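S-adenosylmethionine dependent methyltransferase (Mesorhizobium loti, PDB 3BKW) probably transfers a methyl group from S-adenosylmethionine to an acceptor that is not known. Local coordinates at residues I47-L50 with W56-R59; A80-A85 with I91-A96; P155-D160 with L227-D232; R165-D170 with L231-F236. All coordinates share one frame; numbering follows the deposited sequence. Where two conformers were deposited one is given.

Interaction 1: residues I47-L50 with W56-R59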
loop_
_atom_site.group_PDB
_atom_site.type_symbol
_atom_site.label_atom_id
_atom_site.label_comp_id
_atom_site.label_asym_id
_atom_site.label_seq_id
_atom_site.Cartn_x
_atom_site.Cartn_y
_atom_site.Cartn_z
ATOM N N ILE A 47 1.349 -14.927 22.038
ATOM C CA ILE A 47 2.084 -14.229 20.985
ATOM C C ILE A 47 3.222 -15.057 20.421
ATOM O O ILE A 47 3.915 -15.753 21.172
ATOM C CB ILE A 47 2.679 -12.907 21.550
ATOM C CG1 ILE A 47 1.593 -12.044 22.211
ATOM C CG2 ILE A 47 3.415 -12.107 20.441
ATOM C CD1 ILE A 47 2.094 -10.748 22.870
ATOM N N VAL A 48 3.411 -14.984 19.096
ATOM C CA VAL A 48 4.569 -15.590 18.450
ATOM C C VAL A 48 5.379 -14.465 17.793
ATOM O O VAL A 48 4.801 -13.613 17.116
ATOM C CB VAL A 48 4.217 -16.736 17.467
ATOM C CG1 VAL A 48 3.279 -16.280 16.341
ATOM C CG2 VAL A 48 5.496 -17.370 16.904
ATOM N N ASP A 49 6.702 -14.484 18.003
ATOM C CA ASP A 49 7.632 -13.522 17.447
ATOM C C ASP A 49 8.460 -14.244 16.410
ATOM O O ASP A 49 9.255 -15.111 16.756
ATOM C CB ASP A 49 8.516 -12.946 18.562
ATOM C CG ASP A 49 9.471 -11.884 18.078
ATOM O OD1 ASP A 49 9.586 -11.678 16.861
ATOM O OD2 ASP A 49 10.083 -11.217 18.924
ATOM N N LEU A 50 8.244 -13.909 15.134
ATOM C CA LEU A 50 8.928 -14.561 14.021
ATOM C C LEU A 50 10.205 -13.805 13.685
ATOM O O LEU A 50 10.147 -12.698 13.137
ATOM C CB LEU A 50 8.002 -14.655 12.796
ATOM C CG LEU A 50 6.626 -15.293 12.962
ATOM C CD1 LEU A 50 5.771 -15.148 11.710
ATOM C CD2 LEU A 50 6.758 -16.739 13.342
ATOM N N TRP A 56 14.141 -8.921 22.208
ATOM C CA TRP A 56 13.743 -7.602 22.711
ATOM C C TRP A 56 12.217 -7.442 22.773
ATOM O O TRP A 56 11.677 -7.014 23.798
ATOM C CB TRP A 56 14.309 -6.463 21.854
ATOM C CG TRP A 56 15.780 -6.345 21.791
ATOM C CD1 TRP A 56 16.580 -6.648 20.724
ATOM C CD2 TRP A 56 16.644 -5.861 22.820
ATOM N NE1 TRP A 56 17.898 -6.387 21.031
ATOM C CE2 TRP A 56 17.967 -5.892 22.306
ATOM C CE3 TRP A 56 16.433 -5.400 24.130
ATOM C CZ2 TRP A 56 19.084 -5.487 23.066
ATOM C CZ3 TRP A 56 17.545 -4.991 24.891
ATOM C CH2 TRP A 56 18.854 -5.043 24.352
ATOM N N PHE A 57 11.539 -7.828 21.692
ATOM C CA PHE A 57 10.085 -7.747 21.641
ATOM C C PHE A 57 9.447 -8.761 22.606
ATOM O O PHE A 57 8.433 -8.440 23.244
ATOM C CB PHE A 57 9.522 -7.929 20.217
ATOM C CG PHE A 57 8.033 -8.050 20.194
ATOM C CD1 PHE A 57 7.232 -6.922 20.244
ATOM C CD2 PHE A 57 7.432 -9.308 20.212
ATOM C CE1 PHE A 57 5.827 -7.034 20.264
ATOM C CE2 PHE A 57 6.043 -9.438 20.230
ATOM C CZ PHE A 57 5.237 -8.287 20.251
ATOM N N CYS A 58 10.013 -9.971 22.668
ATOM C CA CYS A 58 9.503 -11.033 23.552
ATOM C C CYS A 58 9.437 -10.548 24.997
ATOM O O CYS A 58 8.403 -10.709 25.664
ATOM C CB CYS A 58 10.357 -12.297 23.463
ATOM S SG CYS A 58 10.254 -13.086 21.860
ATOM N N ARG A 59 10.532 -9.940 25.468
ATOM C CA ARG A 59 10.585 -9.374 26.811
ATOM C C ARG A 59 9.634 -8.195 26.990
ATOM O O ARG A 59 8.979 -8.103 28.020
ATOM C CB ARG A 59 12.007 -9.000 27.229
ATOM C CG ARG A 59 12.888 -10.224 27.473
ATOM C CD ARG A 59 14.247 -9.857 28.037
ATOM N NE ARG A 59 15.065 -9.127 27.078
ATOM C CZ ARG A 59 15.657 -9.660 26.006
ATOM N NH1 ARG A 59 15.555 -10.953 25.729
ATOM N NH2 ARG A 59 16.370 -8.879 25.201
HETATM O O HOH W 1 12.266 -9.919 19.590
#

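Interaction 2: residues A80-A85 with I91-A96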
loop_
_atom_site.group_PDB
_atom_site.type_symbol
_atom_site.label_atom_id
_atom_site.label_comp_id
_atom_site.label_asym_id
_atom_site.label_seq_id
_atom_site.Cartn_x
_atom_site.Cartn_y
_atom_site.Cartn_z
ATOM N N ALA A 80 20.119 -18.651 22.827
ATOM C CA ALA A 80 20.775 -18.900 24.123
ATOM C C ALA A 80 20.938 -17.603 24.924
ATOM O O ALA A 80 20.692 -17.598 26.141
ATOM C CB ALA A 80 22.146 -19.607 23.938
ATOM N N ARG A 81 21.328 -16.524 24.235
ATOM C CA ARG A 81 21.462 -15.187 24.854
ATOM C C ARG A 81 20.086 -14.646 25.273
ATOM O O ARG A 81 19.947 -14.064 26.349
ATOM C CB ARG A 81 22.184 -14.182 23.928
ATOM C CG ARG A 81 23.563 -14.665 23.449
ATOM C CD ARG A 81 24.578 -13.565 23.132
ATOM N NE ARG A 81 24.138 -12.567 22.151
ATOM C CZ ARG A 81 23.628 -11.352 22.410
ATOM N NH1 ARG A 81 23.289 -10.559 21.385
ATOM N NH2 ARG A 81 23.449 -10.894 23.659
ATOM N N ALA A 82 19.077 -14.856 24.425
ATOM C CA ALA A 82 17.691 -14.460 24.725
ATOM C C ALA A 82 17.171 -15.142 25.994
ATOM O O ALA A 82 16.616 -14.472 26.860
ATOM C CB ALA A 82 16.763 -14.772 23.546
ATOM N N ARG A 83 17.366 -16.459 26.103
ATOM C CA ARG A 83 16.939 -17.214 27.307
ATOM C C ARG A 83 17.582 -16.666 28.579
ATOM O O ARG A 83 16.878 -16.388 29.562
ATOM C CB ARG A 83 17.260 -18.705 27.190
ATOM C CG ARG A 83 16.404 -19.435 26.191
ATOM C CD ARG A 83 16.714 -20.917 26.183
ATOM N NE ARG A 83 16.163 -21.567 24.992
ATOM C CZ ARG A 83 16.822 -21.818 23.856
ATOM N NH1 ARG A 83 18.123 -21.561 23.692
ATOM N NH2 ARG A 83 16.157 -22.384 22.857
ATOM N N ALA A 84 18.907 -16.494 28.526
ATOM C CA ALA A 84 19.713 -15.939 29.636
ATOM C C ALA A 84 19.222 -14.571 30.137
ATOM O O ALA A 84 19.299 -14.294 31.343
ATOM C CB ALA A 84 21.181 -15.841 29.231
ATOM N N ALA A 85 18.705 -13.745 29.222
ATOM C CA ALA A 85 18.176 -12.415 29.561
ATOM C C ALA A 85 16.870 -12.413 30.382
ATOM O O ALA A 85 16.453 -11.344 30.840
ATOM C CB ALA A 85 18.017 -11.560 28.296
ATOM N N ILE A 91 7.951 -17.021 28.513
ATOM C CA ILE A 91 8.600 -16.898 27.209
ATOM C C ILE A 91 9.355 -18.186 26.882
ATOM O O ILE A 91 10.220 -18.606 27.652
ATOM C CB ILE A 91 9.612 -15.726 27.127
ATOM C CG1 ILE A 91 8.979 -14.412 27.593
ATOM C CG2 ILE A 91 10.133 -15.613 25.680
ATOM C CD1 ILE A 91 9.926 -13.216 27.499
ATOM N N THR A 92 9.010 -18.796 25.749
ATOM C CA THR A 92 9.676 -19.988 25.222
ATOM C C THR A 92 10.409 -19.575 23.958
ATOM O O THR A 92 9.833 -18.869 23.128
ATOM C CB THR A 92 8.667 -21.089 24.880
ATOM O OG1 THR A 92 8.023 -21.517 26.084
ATOM C CG2 THR A 92 9.346 -22.303 24.199
ATOM N N TYR A 93 11.672 -20.002 23.825
ATOM C CA TYR A 93 12.473 -19.748 22.619
ATOM C C TYR A 93 12.735 -21.073 21.939
ATOM O O TYR A 93 13.091 -22.039 22.603
ATOM C CB TYR A 93 13.788 -19.065 22.947
ATOM C CG TYR A 93 13.613 -17.647 23.426
ATOM C CD1 TYR A 93 13.383 -16.606 22.518
ATOM C CD2 TYR A 93 13.650 -17.338 24.783
ATOM C CE1 TYR A 93 13.214 -15.281 22.965
ATOM C CE2 TYR A 93 13.475 -16.024 25.235
ATOM C CZ TYR A 93 13.263 -15.001 24.318
ATOM O OH TYR A 93 13.105 -13.700 24.760
ATOM N N GLU A 94 12.509 -21.125 20.628
ATOM C CA GLU A 94 12.754 -22.347 19.850
ATOM C C GLU A 94 13.405 -21.996 18.539
ATOM O O GLU A 94 13.097 -20.962 17.943
ATOM C CB GLU A 94 11.458 -23.102 19.570
ATOM C CG GLU A 94 10.751 -23.656 20.800
ATOM C CD GLU A 94 9.504 -24.477 20.461
ATOM O OE1 GLU A 94 9.100 -24.523 19.282
ATOM O OE2 GLU A 94 8.911 -25.075 21.388
ATOM N N ARG A 95 14.297 -22.869 18.079
ATOM C CA ARG A 95 14.982 -22.664 16.810
ATOM C C ARG A 95 13.988 -22.996 15.689
ATOM O O ARG A 95 13.242 -23.974 15.792
ATOM C CB ARG A 95 16.246 -23.522 16.715
ATOM C CG ARG A 95 17.156 -23.118 15.574
ATOM C CD ARG A 95 18.310 -24.081 15.406
ATOM N NE ARG A 95 18.970 -23.912 14.112
ATOM C CZ ARG A 95 18.499 -24.342 12.932
ATOM N NH1 ARG A 95 17.308 -24.955 12.822
ATOM N NH2 ARG A 95 19.221 -24.134 11.825
ATOM N N ALA A 96 13.931 -22.142 14.667
ATOM C CA ALA A 96 13.038 -22.349 13.525
ATOM C C ALA A 96 13.556 -21.671 12.273
ATOM O O ALA A 96 14.230 -20.647 12.353
ATOM C CB ALA A 96 11.640 -21.853 13.833
HETATM O O HOH W 2 14.209 -13.382 27.081
HETATM O O HOH W 3 13.194 -21.319 25.850
#

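Interaction 3: residues P155-D160 with L227-D232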
loop_
_atom_site.group_PDB
_atom_site.type_symbol
_atom_site.label_atom_id
_atom_site.label_comp_id
_atom_site.label_asym_id
_atom_site.label_seq_id
_atom_site.Cartn_x
_atom_site.Cartn_y
_atom_site.Cartn_z
ATOM N N PRO A 155 21.563 0.838 -4.712
ATOM C CA PRO A 155 20.837 1.692 -3.782
ATOM C C PRO A 155 21.753 2.679 -3.089
ATOM O O PRO A 155 22.905 2.360 -2.784
ATOM C CB PRO A 155 20.241 0.707 -2.784
ATOM C CG PRO A 155 21.166 -0.439 -2.817
ATOM C CD PRO A 155 21.669 -0.540 -4.201
ATOM N N GLY A 156 21.238 3.880 -2.890
ATOM C CA GLY A 156 21.974 4.941 -2.235
ATOM C C GLY A 156 21.410 6.293 -2.558
ATOM O O GLY A 156 20.587 6.438 -3.447
ATOM N N TRP A 157 21.878 7.290 -1.828
ATOM C CA TRP A 157 21.476 8.663 -2.073
ATOM C C TRP A 157 22.264 9.248 -3.240
ATOM O O TRP A 157 23.435 8.916 -3.449
ATOM C CB TRP A 157 21.730 9.532 -0.858
ATOM C CG TRP A 157 20.989 9.120 0.374
ATOM C CD1 TRP A 157 21.513 8.515 1.473
ATOM C CD2 TRP A 157 19.586 9.272 0.634
ATOM N NE1 TRP A 157 20.534 8.298 2.408
ATOM C CE2 TRP A 157 19.344 8.759 1.926
ATOM C CE3 TRP A 157 18.517 9.826 -0.084
ATOM C CZ2 TRP A 157 18.078 8.774 2.515
ATOM C CZ3 TRP A 157 17.244 9.845 0.508
ATOM C CH2 TRP A 157 17.038 9.315 1.789
ATOM N N ALA A 158 21.603 10.124 -3.983
ATOM C CA ALA A 158 22.199 10.899 -5.069
ATOM C C ALA A 158 21.964 12.376 -4.736
ATOM O O ALA A 158 20.930 12.725 -4.170
ATOM C CB ALA A 158 21.573 10.525 -6.405
ATOM N N ILE A 159 22.941 13.227 -5.033
ATOM C CA ILE A 159 22.835 14.674 -4.815
ATOM C C ILE A 159 22.741 15.270 -6.213
ATOM O O ILE A 159 23.700 15.171 -6.983
ATOM C CB ILE A 159 24.058 15.263 -4.057
ATOM C CG1 ILE A 159 24.151 14.730 -2.624
ATOM C CG2 ILE A 159 23.965 16.786 -4.000
ATOM C CD1 ILE A 159 24.628 13.282 -2.479
ATOM N N ASP A 160 21.588 15.864 -6.537
ATOM C CA ASP A 160 21.356 16.446 -7.868
ATOM C C ASP A 160 22.091 17.784 -8.074
ATOM O O ASP A 160 22.757 18.274 -7.157
ATOM C CB ASP A 160 19.844 16.519 -8.191
ATOM C CG ASP A 160 19.081 17.619 -7.437
ATOM O OD1 ASP A 160 19.658 18.563 -6.839
ATOM O OD2 ASP A 160 17.838 17.537 -7.476
ATOM N N LEU A 227 17.782 11.188 11.404
ATOM C CA LEU A 227 16.500 10.741 10.854
ATOM C C LEU A 227 15.864 11.715 9.838
ATOM O O LEU A 227 14.928 11.317 9.145
ATOM C CB LEU A 227 15.492 10.470 11.979
ATOM C CG LEU A 227 15.852 9.371 12.984
ATOM C CD1 LEU A 227 14.802 9.344 14.092
ATOM C CD2 LEU A 227 15.972 8.016 12.301
ATOM N N ALA A 228 16.330 12.971 9.763
ATOM C CA ALA A 228 15.813 13.953 8.782
ATOM C C ALA A 228 15.800 13.427 7.327
ATOM O O ALA A 228 14.834 13.661 6.590
ATOM C CB ALA A 228 16.591 15.291 8.873
ATOM N N GLU A 229 16.841 12.684 6.933
ATOM C CA GLU A 229 16.907 12.103 5.576
ATOM C C GLU A 229 15.788 11.085 5.283
ATOM O O GLU A 229 15.422 10.881 4.133
ATOM C CB GLU A 229 18.294 11.496 5.287
ATOM C CG GLU A 229 18.605 10.216 6.025
ATOM C CD GLU A 229 20.004 9.711 5.753
ATOM O OE1 GLU A 229 20.967 10.507 5.783
ATOM O OE2 GLU A 229 20.140 8.499 5.530
ATOM N N GLU A 230 15.214 10.495 6.329
ATOM C CA GLU A 230 14.137 9.508 6.185
ATOM C C GLU A 230 12.840 10.145 5.640
ATOM O O GLU A 230 11.963 9.423 5.197
ATOM C CB GLU A 230 13.880 8.762 7.508
ATOM C CG GLU A 230 15.150 8.152 8.201
ATOM C CD GLU A 230 15.883 7.129 7.349
ATOM O OE1 GLU A 230 15.264 6.563 6.435
ATOM O OE2 GLU A 230 17.076 6.859 7.621
ATOM N N LEU A 231 12.732 11.487 5.664
ATOM C CA LEU A 231 11.587 12.191 5.042
ATOM C C LEU A 231 11.532 12.040 3.518
ATOM O O LEU A 231 10.451 12.142 2.915
ATOM C CB LEU A 231 11.582 13.678 5.396
ATOM C CG LEU A 231 11.408 14.001 6.889
ATOM C CD1 LEU A 231 11.394 15.517 7.082
ATOM C CD2 LEU A 231 10.150 13.398 7.477
ATOM N N ASP A 232 12.674 11.776 2.887
ATOM C CA ASP A 232 12.752 11.683 1.429
ATOM C C ASP A 232 12.330 10.353 0.843
ATOM O O ASP A 232 11.758 10.329 -0.242
ATOM C CB ASP A 232 14.140 12.088 0.940
ATOM C CG ASP A 232 14.367 13.573 1.071
ATOM O OD1 ASP A 232 13.464 14.364 0.716
ATOM O OD2 ASP A 232 15.461 13.946 1.490
#

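Interaction 4: residues R165-D170 with L231-F236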
loop_
_atom_site.group_PDB
_atom_site.type_symbol
_atom_site.label_atom_id
_atom_site.label_comp_id
_atom_site.label_asym_id
_atom_site.label_seq_id
_atom_site.Cartn_x
_atom_site.Cartn_y
_atom_site.Cartn_z
ATOM N N ARG A 165 18.962 16.256 -2.032
ATOM C CA ARG A 165 19.151 14.831 -1.769
ATOM C C ARG A 165 18.002 14.073 -2.438
ATOM O O ARG A 165 16.850 14.418 -2.245
ATOM C CB ARG A 165 19.149 14.556 -0.258
ATOM C CG ARG A 165 19.250 13.082 0.150
ATOM C CD ARG A 165 19.322 12.867 1.669
ATOM N NE ARG A 165 18.219 13.520 2.390
ATOM C CZ ARG A 165 18.257 14.717 2.998
ATOM N NH1 ARG A 165 19.360 15.476 3.038
ATOM N NH2 ARG A 165 17.153 15.173 3.593
ATOM N N THR A 166 18.337 13.031 -3.212
ATOM C CA THR A 166 17.327 12.180 -3.878
ATOM C C THR A 166 17.685 10.715 -3.732
ATOM O O THR A 166 18.838 10.368 -3.459
ATOM C CB THR A 166 17.172 12.490 -5.372
ATOM O OG1 THR A 166 18.354 12.081 -6.084
ATOM C CG2 THR A 166 16.931 13.966 -5.587
ATOM N N TRP A 167 16.674 9.870 -3.941
ATOM C CA TRP A 167 16.794 8.416 -3.866
ATOM C C TRP A 167 16.379 7.839 -5.212
ATOM O O TRP A 167 15.163 7.678 -5.479
ATOM C CB TRP A 167 15.926 7.858 -2.732
ATOM C CG TRP A 167 16.054 6.367 -2.548
ATOM C CD1 TRP A 167 15.247 5.409 -3.067
ATOM C CD2 TRP A 167 17.075 5.673 -1.814
ATOM N NE1 TRP A 167 15.670 4.178 -2.671
ATOM C CE2 TRP A 167 16.796 4.295 -1.912
ATOM C CE3 TRP A 167 18.174 6.090 -1.043
ATOM C CZ2 TRP A 167 17.586 3.306 -1.288
ATOM C CZ3 TRP A 167 18.989 5.102 -0.419
ATOM C CH2 TRP A 167 18.685 3.723 -0.555
ATOM N N PRO A 168 17.358 7.564 -6.097
ATOM C CA PRO A 168 17.046 6.978 -7.404
ATOM C C PRO A 168 16.486 5.562 -7.338
ATOM O O PRO A 168 17.063 4.698 -6.674
ATOM C CB PRO A 168 18.391 7.014 -8.136
ATOM C CG PRO A 168 19.159 8.047 -7.465
ATOM C CD PRO A 168 18.796 7.900 -6.025
ATOM N N ILE A 169 15.374 5.351 -8.031
ATOM C CA ILE A 169 14.688 4.078 -8.096
ATOM C C ILE A 169 14.836 3.504 -9.503
ATOM O O ILE A 169 14.741 4.234 -10.481
ATOM C CB ILE A 169 13.161 4.276 -7.765
ATOM C CG1 ILE A 169 12.979 4.663 -6.278
ATOM C CG2 ILE A 169 12.362 3.018 -8.027
ATOM C CD1 ILE A 169 11.538 5.163 -5.909
ATOM N N ASP A 170 15.133 2.211 -9.586
ATOM C CA ASP A 170 15.032 1.447 -10.836
ATOM C C ASP A 170 14.440 0.073 -10.505
ATOM O O ASP A 170 14.464 -0.372 -9.337
ATOM C CB ASP A 170 16.371 1.295 -11.572
ATOM C CG ASP A 170 17.333 0.386 -10.834
ATOM O OD1 ASP A 170 17.935 0.846 -9.864
ATOM O OD2 ASP A 170 17.475 -0.789 -11.230
ATOM N N LEU A 231 12.732 11.487 5.664
ATOM C CA LEU A 231 11.587 12.191 5.042
ATOM C C LEU A 231 11.532 12.040 3.518
ATOM O O LEU A 231 10.451 12.142 2.915
ATOM C CB LEU A 231 11.582 13.678 5.396
ATOM C CG LEU A 231 11.408 14.001 6.889
ATOM C CD1 LEU A 231 11.394 15.517 7.082
ATOM C CD2 LEU A 231 10.150 13.398 7.477
ATOM N N ASP A 232 12.674 11.776 2.887
ATOM C CA ASP A 232 12.752 11.683 1.429
ATOM C C ASP A 232 12.330 10.353 0.843
ATOM O O ASP A 232 11.758 10.329 -0.242
ATOM C CB ASP A 232 14.140 12.088 0.940
ATOM C CG ASP A 232 14.367 13.573 1.071
ATOM O OD1 ASP A 232 13.464 14.364 0.716
ATOM O OD2 ASP A 232 15.461 13.946 1.490
ATOM N N ARG A 233 12.622 9.264 1.543
ATOM C CA ARG A 233 12.204 7.947 1.100
ATOM C C ARG A 233 12.057 7.009 2.305
ATOM O O ARG A 233 12.858 7.094 3.223
ATOM C CB ARG A 233 13.195 7.378 0.071
ATOM C CG ARG A 233 14.600 7.072 0.604
ATOM C CD ARG A 233 14.771 5.596 0.951
ATOM N NE ARG A 233 16.099 5.367 1.493
ATOM C CZ ARG A 233 16.468 5.550 2.755
ATOM N NH1 ARG A 233 15.619 5.974 3.668
ATOM N NH2 ARG A 233 17.740 5.328 3.101
ATOM N N PRO A 234 11.080 6.096 2.257
ATOM C CA PRO A 234 10.879 5.185 3.370
ATOM C C PRO A 234 11.830 3.994 3.341
ATOM O O PRO A 234 12.029 3.386 2.282
ATOM C CB PRO A 234 9.443 4.708 3.167
ATOM C CG PRO A 234 9.235 4.734 1.717
ATOM C CD PRO A 234 10.092 5.863 1.189
HETATM N N MSE A 235 12.412 3.668 4.490
HETATM C CA MSE A 235 13.213 2.467 4.627
HETATM C C MSE A 235 12.321 1.256 4.911
HETATM O O MSE A 235 12.676 0.134 4.518
HETATM C CB MSE A 235 14.232 2.589 5.753
HETATM C CG MSE A 235 15.204 1.448 5.807
HETATM SE SE MSE A 235 16.644 1.808 7.032
HETATM C CE MSE A 235 17.396 3.331 6.151
ATOM N N PHE A 236 11.195 1.479 5.603
ATOM C CA PHE A 236 10.349 0.381 6.076
ATOM C C PHE A 236 8.892 0.474 5.715
ATOM O O PHE A 236 8.331 1.562 5.606
ATOM C CB PHE A 236 10.424 0.287 7.610
ATOM C CG PHE A 236 11.816 0.225 8.154
ATOM C CD1 PHE A 236 12.626 -0.848 7.814
ATOM C CD2 PHE A 236 12.299 1.199 9.024
ATOM C CE1 PHE A 236 13.932 -0.943 8.317
ATOM C CE2 PHE A 236 13.598 1.111 9.530
ATOM C CZ PHE A 236 14.410 0.036 9.163
HETATM O O HOH W 4 15.576 16.164 -0.512
#

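Interaction 1: residues I47-L50 with W56-R59
The carboxylate oxygen OD2 of Asp-49 is where strand and helix meet. A water 2.6 Å from Asp-49 OD2 donates to it and accepts from the backbone N of Phe-57, in the first turn of the helix, at 3.1 Å from that nitrogen. The same Asp-49 OD2 lies 3.5 Å from Cys-58 SG and 3.5 Å from Phe-57 CD2. It reaches the Phe-57 ring at its edge, near the ring plane, while the carboxylate stands at right angles to the ring. With CG anti to the backbone N (chi1 -177°), the acid group of Asp-49 is carried to the first turn of the helix. Farther back on the strand, Ile-47 CG2 meets the ring edge in its plane, 3.8 Å from Phe-57 CE2, and Tyr-112 stacks on the ring. This is the opening strand-loop-helix of a class I methyltransferase, whose glycine-rich loop after the first strand, in relatives, lines the S-adenosylmethionine site, as it probably does here. The chemistry is divided: apolar carbon meets the outer edge of the ring, whereas a single water carries the polar link, implying that the carboxylate is tied to the helix start indirectly.

Interaction 2: residues A80-A85 with I91-A96
First torsions near -70° in both Arg-83 and Tyr-93 set each CG anti to its own carbonyl carbon, and the two side chains then run past one another in opposite directions. The setting is the beta-alpha-beta unit of strand 68-73, helix 76-84 and strand 91-95 in the Rossmann-like sheet, with the helix lying almost antiparallel to the strand that follows it. At the centre of the contact, Ala-82 presents its methyl group to the Tyr-93 ring in a CH-pi contact: CB is 3.7 Å from the ring centroid and 16° off the normal, so it sits over the face. Arg-83 passes alongside, its CG 3.7 Å from Tyr-93 CD2, and its extended chain carries the guanidinium to the strand backbone. There Arg-83 NH2 donates to Tyr-93 O across 3.1 Å, somewhat bent at 147° and coming from above the carbonyl plane. A water lying in the guanidinium plane accepts from both Arg-83 NE and Tyr-93 N. Strand 91-95 is outermost in this chain's sheet; Thr-92 and Glu-94 pair with strand 68-73, and Arg-83 thus reaches Tyr-93 O directly and Tyr-93 N through the water. At the far end of the ring, a second water accepts from Tyr-93 OH at 2.6 Å and donates to Ala-82 O at 2.7 Å.

Interaction 3: residues P155-D160 with L227-D232
Trp-157 reaches across to Glu-229 and Asp-232 with the far side of its indole, and these three residues make up nearly the whole contact. The pyrrole nitrogen Trp-157 NE1 donates a weak bond to Glu-229 OE2, 3.2 Å away and bent to 134°. The oxygen comes to the ring's edge near its plane, but the carboxylate itself is turned steeply, 75° from the indole. Glu-229 CG is placed between its backbone N and carbonyl carbon (chi1 72°), and beyond it the chain runs out extended; this brings Glu-229 CG within 3.8 Å of Trp-157 CZ2 before the acid reaches the nitrogen. The benzo end meets backbone as well: Trp-157 CH2 is 3.2 Å from Glu-229 O, a carbonyl that also accepts from Asp-232 N in the 3-10 turn. Asp-232 contributes its CB, 3.9 Å from Trp-157 CZ3, while its OD1 turns to the backbone N of Arg-171 of the second subunit. The outer end of the indole therefore packs on the last 3-10 turn. In the fold, this joins the start of the small hairpin of strands 158-159 and 165-169, where Trp-157 also meets Trp-167 edge to face, to the loop between helix 218-223 and the sheet strand 236-242.

Interaction 4: residues R165-D170 with L231-F236
Strand 165-169 passes an irregular stretch of chain, 231-236, with Trp-167 and Arg-233 nearest at 6.8 Å between their CA atoms, and side chains bridge that gap. Arg-233 lies over one face of the Trp-167 indole. Its CD is 3.7 Å from the centroid of the five-membered ring, a CH-pi contact, and its CZ is 4.3 Å from the centroid of the six-membered ring, a cation-pi contact. Arg-233 NE, 3.4 Å from Trp-167 CE3, is the closest atom. The guanidinium does not lie flat on the indole; the planes are 75° apart, so the group stands with an edge to the ring. A bend at chi2 (98°), well away from a staggered value, folds the arginine over the aromatic surface. Both groups have polar anchors outside: Arg-233 NH1 forms a salt bridge with Glu-230, and Trp-167 NE1 bonds to Ile-148 O. Beside them, Arg-165 makes a salt bridge to Asp-232, with NE 2.9 Å from Asp-232 OD2. Arg-165 NH2 is also near that Asp-232 OD2, at 3.0 Å; Arg-165 was modelled in two conformers, and both distances belong to one of them. A water donates to Arg-165 O at 2.8 Å and, weakly, to Asp-232 OD2, while Asp-232 OD1 accepts from the backbone N of Arg-171 of the second subunit. Helix 147-150 packs against Ile-169, Arg-233 and Pro-234, strand 236-242 of the main sheet begins where 231-236 ends, and residues 167-169 continue as an antiparallel ladder into the second subunit.

In the fold
From the N terminus, interaction 1 closes the loop between the first sheet strand and its helix, and interaction 2 then closes the turn between helix 76-84 and strand 91-95. The two are in series, and they touch where Cys-58 CB packs on Tyr-93 OH, uniting consecutive beta-alpha-beta units at one end of the Rossmann-like sheet. On the opposite side of the chain's centre, interactions 3 and 4 close long loops that cross, neither nesting inside the other, and share Leu-231 and Asp-232. Their first segments pair in the hairpin of strands 158-159 and 165-169. Together they fasten this hairpin, which meets the second subunit, to the lead-in of strand 236-242; interactions 1 and 3 are about 31 Å apart between centres.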